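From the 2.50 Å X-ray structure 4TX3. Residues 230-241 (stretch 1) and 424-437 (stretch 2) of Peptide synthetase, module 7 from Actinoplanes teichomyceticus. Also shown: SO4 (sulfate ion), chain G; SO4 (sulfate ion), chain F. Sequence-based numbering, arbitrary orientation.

Stretch 1 230-241: IPSRRAGTVALR
Stretch 2 (424-437) ADLFDHDTAASLAR

A loop leading into an extended strand (235-241) packs against a loop leading into a helix (429-437); strand and helix run the same general way, their axes 34° apart and 8.4 Å at closest approach. Ala235 lies nearest Ala424 (CA-CA 5.1 Å), Val238 nearest Ala433 and Leu240 nearest Ala436 (both CA-CA 6.1 Å).

Val238, itself buried, has the most surface covered by the other stretch (89 of about 500 Å²). Its CA-to-CB bond points toward the helix, and with chi1 m (-62°) CG2 reaches Ala436 CB at 3.7 Å, while CG1 lies over one face of the His429 ring, 3.2 Å from NE2. The t rotamer of His429 (chi2 -92°) brings that ring to the strand. Buried Ala432 and Ala436 turn short methyls toward the strand, leaving room for Val238; Ala433 points sideways, its CB 4.4 Å from Val238 CG1. Buried Leu240 (t, t) sets CD1 4.0 Å from Ala436 CB.

Asp425 (chi1 m) and Ala424 follow, 69 Å² each. The Asp425 carboxylate accepts from Ser232 N at OD2 (3.1 Å) and OG at OD1 (2.8 Å). Ser232, chi1 p, also accepts at OG from Arg234 N (3.0 Å). Arg234 (m, t, m) brings NH2 into a salt bridge with Asp425 OD1 at 3.1 Å. Ala424 N donates to Arg234 O (3.1 Å); its compact methyl points toward stretch 1, CB 4.0 Å from Arg234 NH1.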

# COMPACT_ATOMS: atom_id res chain seq x y z
N ILE B 230 5.28 40.03 8.84
CA ILE B 230 5.68 38.71 9.34
C ILE B 230 4.49 37.84 9.67
O ILE B 230 3.65 38.21 10.50
CB ILE B 230 6.54 38.84 10.58
CG1 ILE B 230 7.75 39.72 10.31
CG2 ILE B 230 6.94 37.46 11.07
CD1 ILE B 230 8.56 39.96 11.55
N PRO B 231 4.40 36.66 9.05
CA PRO B 231 3.23 35.81 9.22
C PRO B 231 3.22 35.09 10.56
O PRO B 231 4.28 34.76 11.09
CB PRO B 231 3.37 34.80 8.08
CG PRO B 231 4.85 34.67 7.90
CD PRO B 231 5.42 36.04 8.18
N SER B 232 2.03 34.86 11.11
CA SER B 232 1.90 34.02 12.28
C SER B 232 1.79 32.56 11.85
O SER B 232 2.12 31.66 12.61
CB SER B 232 0.68 34.41 13.09
OG SER B 232 -0.49 33.88 12.50
N ARG B 233 1.34 32.35 10.61
CA ARG B 233 1.02 31.04 10.06
C ARG B 233 -0.05 30.28 10.84
O ARG B 233 -0.14 29.06 10.72
CB ARG B 233 2.27 30.16 9.94
CG ARG B 233 3.37 30.70 9.06
CD ARG B 233 4.50 29.67 8.92
NE ARG B 233 5.67 30.21 8.24
CZ ARG B 233 6.92 30.09 8.67
NH1 ARG B 233 7.20 29.44 9.79
NH2 ARG B 233 7.91 30.63 7.97
N ARG B 234 -0.86 30.98 11.64
CA ARG B 234 -1.96 30.31 12.33
C ARG B 234 -3.06 29.94 11.34
O ARG B 234 -3.24 30.59 10.33
CB ARG B 234 -2.53 31.19 13.45
CG ARG B 234 -1.60 31.37 14.65
CD ARG B 234 -2.22 32.28 15.72
NE ARG B 234 -2.45 33.64 15.21
CZ ARG B 234 -3.66 34.18 14.97
NH1 ARG B 234 -4.78 33.51 15.26
NH2 ARG B 234 -3.74 35.41 14.48
N ALA B 235 -3.81 28.90 11.65
CA ALA B 235 -4.76 28.36 10.69
C ALA B 235 -6.06 27.94 11.35
O ALA B 235 -6.05 27.37 12.44
CB ALA B 235 -4.15 27.18 9.95
N GLY B 236 -7.17 28.21 10.68
CA GLY B 236 -8.46 27.69 11.10
C GLY B 236 -8.96 26.75 10.03
O GLY B 236 -8.39 26.68 8.94
N THR B 237 -10.03 26.01 10.32
CA THR B 237 -10.63 25.15 9.31
C THR B 237 -12.13 25.26 9.32
O THR B 237 -12.72 25.72 10.29
CB THR B 237 -10.25 23.68 9.51
OG1 THR B 237 -10.63 23.25 10.82
CG2 THR B 237 -8.76 23.48 9.34
N VAL B 238 -12.75 24.87 8.21
CA VAL B 238 -14.19 24.74 8.08
C VAL B 238 -14.46 23.48 7.25
O VAL B 238 -13.81 23.25 6.23
CB VAL B 238 -14.85 25.98 7.39
CG1 VAL B 238 -14.63 27.22 8.22
CG2 VAL B 238 -14.29 26.21 5.99
N ALA B 239 -15.40 22.66 7.71
CA ALA B 239 -15.75 21.44 7.00
C ALA B 239 -16.55 21.78 5.76
O ALA B 239 -16.99 22.92 5.57
CB ALA B 239 -16.53 20.49 7.89
N LEU B 240 -16.77 20.77 4.94
CA LEU B 240 -17.32 21.00 3.63
C LEU B 240 -17.78 19.66 3.08
O LEU B 240 -17.01 18.69 3.15
CB LEU B 240 -16.25 21.66 2.75
CG LEU B 240 -16.28 21.81 1.24
CD1 LEU B 240 -15.17 22.75 0.89
CD2 LEU B 240 -16.05 20.49 0.55
N ARG B 241 -19.00 19.59 2.54
CA ARG B 241 -19.46 18.38 1.89
C ARG B 241 -20.14 18.65 0.55
O ARG B 241 -20.88 19.61 0.41
CB ARG B 241 -20.43 17.61 2.80
CG ARG B 241 -20.76 16.22 2.24
CD ARG B 241 -22.02 15.56 2.81
NE ARG B 241 -22.42 14.45 1.95
CZ ARG B 241 -21.91 13.22 2.03
NH1 ARG B 241 -21.00 12.94 2.96
NH2 ARG B 241 -22.32 12.28 1.19
N ALA B 424 -5.51 32.46 9.42
CA ALA B 424 -6.37 33.20 10.35
C ALA B 424 -5.97 34.68 10.44
O ALA B 424 -6.78 35.52 10.82
CB ALA B 424 -6.36 32.55 11.73
N ASP B 425 -4.73 34.98 10.08
CA ASP B 425 -4.24 36.36 10.01
C ASP B 425 -5.05 37.20 9.04
O ASP B 425 -5.19 38.41 9.22
CB ASP B 425 -2.77 36.38 9.57
CG ASP B 425 -1.81 36.22 10.72
OD1 ASP B 425 -2.26 35.90 11.84
OD2 ASP B 425 -0.60 36.40 10.49
N LEU B 426 -5.55 36.55 7.99
CA LEU B 426 -6.17 37.23 6.86
C LEU B 426 -7.68 37.06 6.84
O LEU B 426 -8.40 37.93 6.37
CB LEU B 426 -5.60 36.72 5.54
CG LEU B 426 -4.09 36.78 5.32
CD1 LEU B 426 -3.73 36.15 3.97
CD2 LEU B 426 -3.57 38.20 5.40
N PHE B 427 -8.15 35.93 7.35
CA PHE B 427 -9.57 35.58 7.26
C PHE B 427 -10.21 35.25 8.60
O PHE B 427 -9.61 34.58 9.44
CB PHE B 427 -9.78 34.38 6.33
CG PHE B 427 -9.24 34.58 4.93
CD1 PHE B 427 -9.93 35.36 4.01
CD2 PHE B 427 -8.07 33.95 4.53
CE1 PHE B 427 -9.45 35.52 2.72
CE2 PHE B 427 -7.58 34.11 3.25
CZ PHE B 427 -8.27 34.90 2.33
N ASP B 428 -11.45 35.69 8.76
CA ASP B 428 -12.33 35.24 9.82
C ASP B 428 -13.02 33.94 9.42
O ASP B 428 -13.16 33.66 8.23
CB ASP B 428 -13.37 36.30 10.13
CG ASP B 428 -12.80 37.43 10.91
OD1 ASP B 428 -11.94 37.15 11.76
OD2 ASP B 428 -13.19 38.60 10.68
N HIS B 429 -13.48 33.17 10.42
CA HIS B 429 -14.12 31.87 10.19
C HIS B 429 -15.32 31.97 9.27
O HIS B 429 -15.56 31.07 8.47
CB HIS B 429 -14.54 31.24 11.52
CG HIS B 429 -15.09 29.85 11.39
ND1 HIS B 429 -16.44 29.60 11.25
CD2 HIS B 429 -14.48 28.65 11.38
CE1 HIS B 429 -16.64 28.30 11.16
NE2 HIS B 429 -15.46 27.69 11.24
N ASP B 430 -16.09 33.06 9.39
CA ASP B 430 -17.31 33.23 8.57
C ASP B 430 -16.98 33.52 7.10
O ASP B 430 -17.68 33.05 6.20
CB ASP B 430 -18.23 34.32 9.15
CG ASP B 430 -17.55 35.69 9.28
OD1 ASP B 430 -16.73 36.08 8.41
OD2 ASP B 430 -17.87 36.41 10.26
N THR B 431 -15.93 34.30 6.87
CA THR B 431 -15.44 34.51 5.52
C THR B 431 -15.09 33.17 4.87
O THR B 431 -15.44 32.93 3.72
CB THR B 431 -14.20 35.42 5.51
OG1 THR B 431 -14.50 36.62 6.24
CG2 THR B 431 -13.83 35.80 4.08
N ALA B 432 -14.42 32.29 5.61
CA ALA B 432 -13.98 31.02 5.06
C ALA B 432 -15.15 30.07 4.88
O ALA B 432 -15.15 29.23 3.98
CB ALA B 432 -12.94 30.40 5.94
N ALA B 433 -16.14 30.21 5.75
CA ALA B 433 -17.33 29.37 5.70
C ALA B 433 -18.18 29.68 4.46
O ALA B 433 -18.74 28.77 3.84
CB ALA B 433 -18.15 29.56 6.97
N SER B 434 -18.26 30.96 4.10
CA SER B 434 -18.91 31.39 2.87
C SER B 434 -18.21 30.81 1.64
O SER B 434 -18.86 30.27 0.73
CB SER B 434 -18.91 32.91 2.77
OG SER B 434 -19.56 33.47 3.89
N LEU B 435 -16.89 30.93 1.62
CA LEU B 435 -16.10 30.35 0.55
C LEU B 435 -16.35 28.87 0.41
O LEU B 435 -16.58 28.40 -0.70
CB LEU B 435 -14.61 30.58 0.80
CG LEU B 435 -13.99 31.71 -0.02
CD1 LEU B 435 -12.57 31.94 0.45
CD2 LEU B 435 -14.05 31.38 -1.52
N ALA B 436 -16.30 28.15 1.53
CA ALA B 436 -16.52 26.70 1.50
C ALA B 436 -17.90 26.39 0.97
O ALA B 436 -18.05 25.54 0.08
CB ALA B 436 -16.31 26.09 2.87
N ARG B 437 -18.91 27.07 1.50
CA ARG B 437 -20.28 26.81 1.06
C ARG B 437 -20.51 27.20 -0.41
O ARG B 437 -21.25 26.52 -1.14
CB ARG B 437 -21.28 27.52 1.98
CG ARG B 437 -21.42 26.84 3.35
CD ARG B 437 -22.15 27.70 4.37
NE ARG B 437 -23.57 27.83 4.07
CZ ARG B 437 -24.30 28.91 4.35
NH1 ARG B 437 -23.74 29.97 4.92
NH2 ARG B 437 -25.60 28.94 4.04
S SO4 G . -13.00 33.93 14.07
O1 SO4 G . -12.46 32.99 15.07
O2 SO4 G . -12.55 35.30 14.35
O3 SO4 G . -12.53 33.54 12.74
O4 SO4 G . -14.47 33.88 14.10
S SO4 F . 10.24 27.30 11.06
O1 SO4 F . 11.54 26.73 10.70
O2 SO4 F . 10.15 27.40 12.51
O3 SO4 F . 10.11 28.64 10.48
O4 SO4 F . 9.17 26.43 10.54
O HOH W 1 1.68 38.17 12.41
O HOH W 2 -2.19 33.08 9.47